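Local coordinates for uncharacterized protein (Pseudomonas syringae pv. tomato, PDB 3K4I) that is of unknown function but belongs to the aldolase/RraA family and has the mixed beta-sheet core of that fold, at residues 56-62 with 85-91. Numbering follows the deposited sequence.
Sequences IAFTVQY and SVIVSSN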
ATOM      1  N   ILE C  56     -17.329   3.379  18.433  1.00  5.54           N
ATOM      2  CA  ILE C  56     -18.661   2.894  18.116  1.00  6.04           C
ATOM      3  C   ILE C  56     -18.997   3.279  16.697  1.00  6.10           C
ATOM      4  O   ILE C  56     -18.860   4.438  16.341  1.00  7.44           O
ATOM      5  CB  ILE C  56     -19.672   3.567  19.083  1.00  7.14           C
ATOM      6  CG1 ILE C  56     -19.255   3.295  20.533  1.00  9.07           C
ATOM      7  CG2 ILE C  56     -21.083   3.129  18.773  1.00  8.94           C
ATOM      8  CD1 ILE C  56     -19.153   1.769  20.930  1.00  8.47           C
ATOM      9  N   ALA C  57     -19.462   2.317  15.906  1.00  6.26           N
ATOM     10  CA  ALA C  57     -19.764   2.569  14.509  1.00  5.94           C
ATOM     11  C   ALA C  57     -20.876   3.598  14.372  1.00  4.82           C
ATOM     12  O   ALA C  57     -21.936   3.443  14.979  1.00  6.14           O
ATOM     13  CB  ALA C  57     -20.189   1.263  13.814  1.00  7.87           C
ATOM     14  N   PHE C  58     -20.639   4.609  13.534  1.00  2.35           N
ATOM     15  CA  PHE C  58     -21.655   5.512  13.076  1.00  2.37           C
ATOM     16  C   PHE C  58     -21.625   5.305  11.563  1.00  2.80           C
ATOM     17  O   PHE C  58     -20.583   5.548  10.937  1.00  3.87           O
ATOM     18  CB  PHE C  58     -21.267   6.958  13.400  1.00  4.79           C
ATOM     19  CG  PHE C  58     -22.239   7.969  12.882  1.00  6.17           C
ATOM     20  CD1 PHE C  58     -23.185   8.521  13.750  1.00  6.47           C
ATOM     21  CD2 PHE C  58     -22.257   8.329  11.522  1.00  6.18           C
ATOM     22  CE1 PHE C  58     -24.106   9.449  13.316  1.00  6.93           C
ATOM     23  CE2 PHE C  58     -23.204   9.257  11.048  1.00  6.30           C
ATOM     24  CZ  PHE C  58     -24.121   9.833  11.966  1.00  5.82           C
ATOM     25  N   THR C  59     -22.720   4.792  11.026  1.00  3.35           N
ATOM     26  CA  THR C  59     -22.736   4.310   9.637  1.00  4.93           C
ATOM     27  C   THR C  59     -23.199   5.368   8.644  1.00  5.48           C
ATOM     28  O   THR C  59     -24.071   6.204   8.938  1.00  5.31           O
ATOM     29  CB  THR C  59     -23.611   3.058   9.495  1.00  5.08           C
ATOM     30  OG1 THR C  59     -24.920   3.309  10.031  1.00  6.74           O
ATOM     31  CG2 THR C  59     -23.006   1.877  10.246  1.00  8.28           C
ATOM     32  N   VAL C  60     -22.616   5.330   7.456  1.00  5.27           N
ATOM     33  CA  VAL C  60     -22.959   6.290   6.401  1.00  4.84           C
ATOM     34  C   VAL C  60     -23.087   5.465   5.130  1.00  3.26           C
ATOM     35  O   VAL C  60     -22.154   4.728   4.782  1.00  4.96           O
ATOM     36  CB  VAL C  60     -21.802   7.302   6.207  1.00  5.18           C
ATOM     37  CG1 VAL C  60     -22.191   8.351   5.160  1.00  6.26           C
ATOM     38  CG2 VAL C  60     -21.424   7.958   7.553  1.00  6.60           C
ATOM     39  N   GLN C  61     -24.227   5.581   4.442  1.00  3.83           N
ATOM     40  CA  GLN C  61     -24.478   4.867   3.184  1.00  3.64           C
ATOM     41  C   GLN C  61     -24.676   5.858   2.033  1.00  2.65           C
ATOM     42  O   GLN C  61     -25.511   6.767   2.142  1.00  2.40           O
ATOM     43  CB  GLN C  61     -25.725   3.988   3.322  1.00  4.03           C
ATOM     44  CG  GLN C  61     -26.124   3.280   2.002  1.00  7.57           C
ATOM     45  CD  GLN C  61     -25.086   2.250   1.625  1.00  5.00           C
ATOM     46  OE1 GLN C  61     -24.430   2.340   0.549  1.00  8.61           O
ATOM     47  NE2 GLN C  61     -24.872   1.299   2.509  1.00  7.87           N
ATOM     48  N   TYR C  62     -23.922   5.669   0.944  1.00  3.15           N
ATOM     49  CA  TYR C  62     -23.995   6.510  -0.272  1.00  3.86           C
ATOM     50  C   TYR C  62     -24.804   5.771  -1.341  1.00  5.47           C
ATOM     51  O   TYR C  62     -25.128   4.589  -1.180  1.00  6.79           O
ATOM     52  CB  TYR C  62     -22.594   6.845  -0.826  1.00  4.07           C
ATOM     53  CG  TYR C  62     -21.870   7.840   0.056  1.00  7.17           C
ATOM     54  CD1 TYR C  62     -21.906   9.210  -0.215  1.00  3.87           C
ATOM     55  CD2 TYR C  62     -21.162   7.396   1.153  1.00  4.61           C
ATOM     56  CE1 TYR C  62     -21.270  10.134   0.619  1.00  8.07           C
ATOM     57  CE2 TYR C  62     -20.509   8.301   1.994  1.00  7.32           C
ATOM     58  CZ  TYR C  62     -20.584   9.671   1.706  1.00  5.00           C
ATOM     59  OH  TYR C  62     -19.923  10.543   2.536  1.00  8.27           O
ATOM     60  N   SER C  85     -17.119   8.034  18.307  1.00  2.91           N
ATOM     61  CA  SER C  85     -17.526   7.252  17.125  1.00  4.54           C
ATOM     62  C   SER C  85     -16.355   6.890  16.253  1.00  4.02           C
ATOM     63  O   SER C  85     -15.389   7.643  16.159  1.00  4.34           O
ATOM     64  CB  SER C  85     -18.494   8.050  16.275  1.00  5.84           C
ATOM     65  OG  SER C  85     -19.696   8.304  16.972  1.00  9.24           O
ATOM     66  N   VAL C  86     -16.468   5.740  15.575  1.00  3.72           N
ATOM     67  CA  VAL C  86     -15.681   5.464  14.370  1.00  4.82           C
ATOM     68  C   VAL C  86     -16.685   5.520  13.207  1.00  4.58           C
ATOM     69  O   VAL C  86     -17.650   4.807  13.235  1.00  6.53           O
ATOM     70  CB  VAL C  86     -15.050   4.060  14.455  1.00  5.25           C
ATOM     71  CG1 VAL C  86     -14.454   3.618  13.131  1.00  7.59           C
ATOM     72  CG2 VAL C  86     -13.973   4.018  15.574  1.00  8.23           C
ATOM     73  N   ILE C  87     -16.439   6.367  12.203  1.00  4.21           N
ATOM     74  CA  ILE C  87     -17.358   6.553  11.093  1.00  4.29           C
ATOM     75  C   ILE C  87     -17.079   5.409  10.126  1.00  5.13           C
ATOM     76  O   ILE C  87     -15.920   5.142   9.833  1.00  5.91           O
ATOM     77  CB  ILE C  87     -17.119   7.925  10.409  1.00  5.27           C
ATOM     78  CG1 ILE C  87     -17.614   9.066  11.311  1.00  3.40           C
ATOM     79  CG2 ILE C  87     -17.824   7.944   8.993  1.00  3.66           C
ATOM     80  CD1 ILE C  87     -17.231  10.534  10.866  1.00  5.64           C
ATOM     81  N   VAL C  88     -18.131   4.725   9.675  1.00  5.11           N
ATOM     82  CA  VAL C  88     -17.960   3.601   8.745  1.00  4.73           C
ATOM     83  C   VAL C  88     -18.792   3.976   7.555  1.00  4.46           C
ATOM     84  O   VAL C  88     -20.008   4.054   7.674  1.00  4.00           O
ATOM     85  CB  VAL C  88     -18.420   2.255   9.323  1.00  4.79           C
ATOM     86  CG1 VAL C  88     -18.231   1.118   8.273  1.00  6.83           C
ATOM     87  CG2 VAL C  88     -17.651   1.940  10.608  1.00  5.58           C
ATOM     88  N   SER C  89     -18.121   4.224   6.422  1.00  6.89           N
ATOM     89  CA  SER C  89     -18.746   4.801   5.244  1.00  7.38           C
ATOM     90  C   SER C  89     -18.719   3.813   4.124  1.00  6.14           C
ATOM     91  O   SER C  89     -17.656   3.245   3.819  1.00  6.37           O
ATOM     92  CB  SER C  89     -18.019   6.075   4.802  1.00  9.75           C
ATOM     93  OG  SER C  89     -18.287   7.127   5.708  1.00 18.48           O
ATOM     94  N   SER C  90     -19.865   3.620   3.510  1.00  5.63           N
ATOM     95  CA  SER C  90     -19.961   2.641   2.404  1.00  5.81           C
ATOM     96  C   SER C  90     -20.393   3.313   1.114  1.00  5.11           C
ATOM     97  O   SER C  90     -21.462   3.910   1.037  1.00  4.54           O
ATOM     98  CB  SER C  90     -20.839   1.444   2.809  1.00  6.47           C
ATOM     99  OG  SER C  90     -20.802   0.433   1.801  1.00 13.55           O
ATOM    100  N   ASN C  91     -19.534   3.185   0.101  1.00  5.79           N
ATOM    101  CA  ASN C  91     -19.745   3.823  -1.193  1.00  7.44           C
ATOM    102  C   ASN C  91     -19.534   2.798  -2.314  1.00  7.62           C
ATOM    103  O   ASN C  91     -18.889   3.086  -3.362  1.00  7.21           O
ATOM    104  CB  ASN C  91     -18.814   5.034  -1.337  1.00  8.77           C
ATOM    105  CG  ASN C  91     -19.090   5.848  -2.595  1.00  8.60           C
ATOM    106  OD1 ASN C  91     -20.245   5.951  -3.046  1.00  9.64           O
ATOM    107  ND2 ASN C  91     -18.031   6.407  -3.186  1.00  9.62           N
TER
HETATM  108  O   HOH W   1     -18.079   9.717   4.542  1.00  9.95           O
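Parallel pairing of two neighbouring strands in the mixed sheet of this RraA-like fold joins 56-62 to 85-91, in register from I56 opposite S85 to Q61 opposite S90. Six backbone hydrogen bonds run in the alternating parallel pattern: the even-numbered residues of 56-62 bond to V86, V88 and S90, as in F58 N to V86 O (3.0 Å) and V88 N to F58 O (2.9 Å). The strands twist, with segment axes 36° apart.

V88 and S90, two of the residues most covered by the partner strand, share one face with A57, T59, Q61 and V86. There V88 CG2 packs 4.1 Å from A57 CB, and M171 and L158 close over the valine. S90 is held through its backbone, S90 N donating to V60 O (2.8 Å), while its hydroxyl bonds to D119 on strand 115-119. The other face carries F58, V60, I87 and S89; V60 CG2 meets I87 CG2 at 3.9 Å, and V60 also touches L151 and V154.

Y62, as heavily covered, continues the ladder from its N to S90 O (3.0 Å). Its ring turns its edge to S89, and one water, 2.8 Å from both Y62 OH and S89 OG, bridges the two hydroxyls.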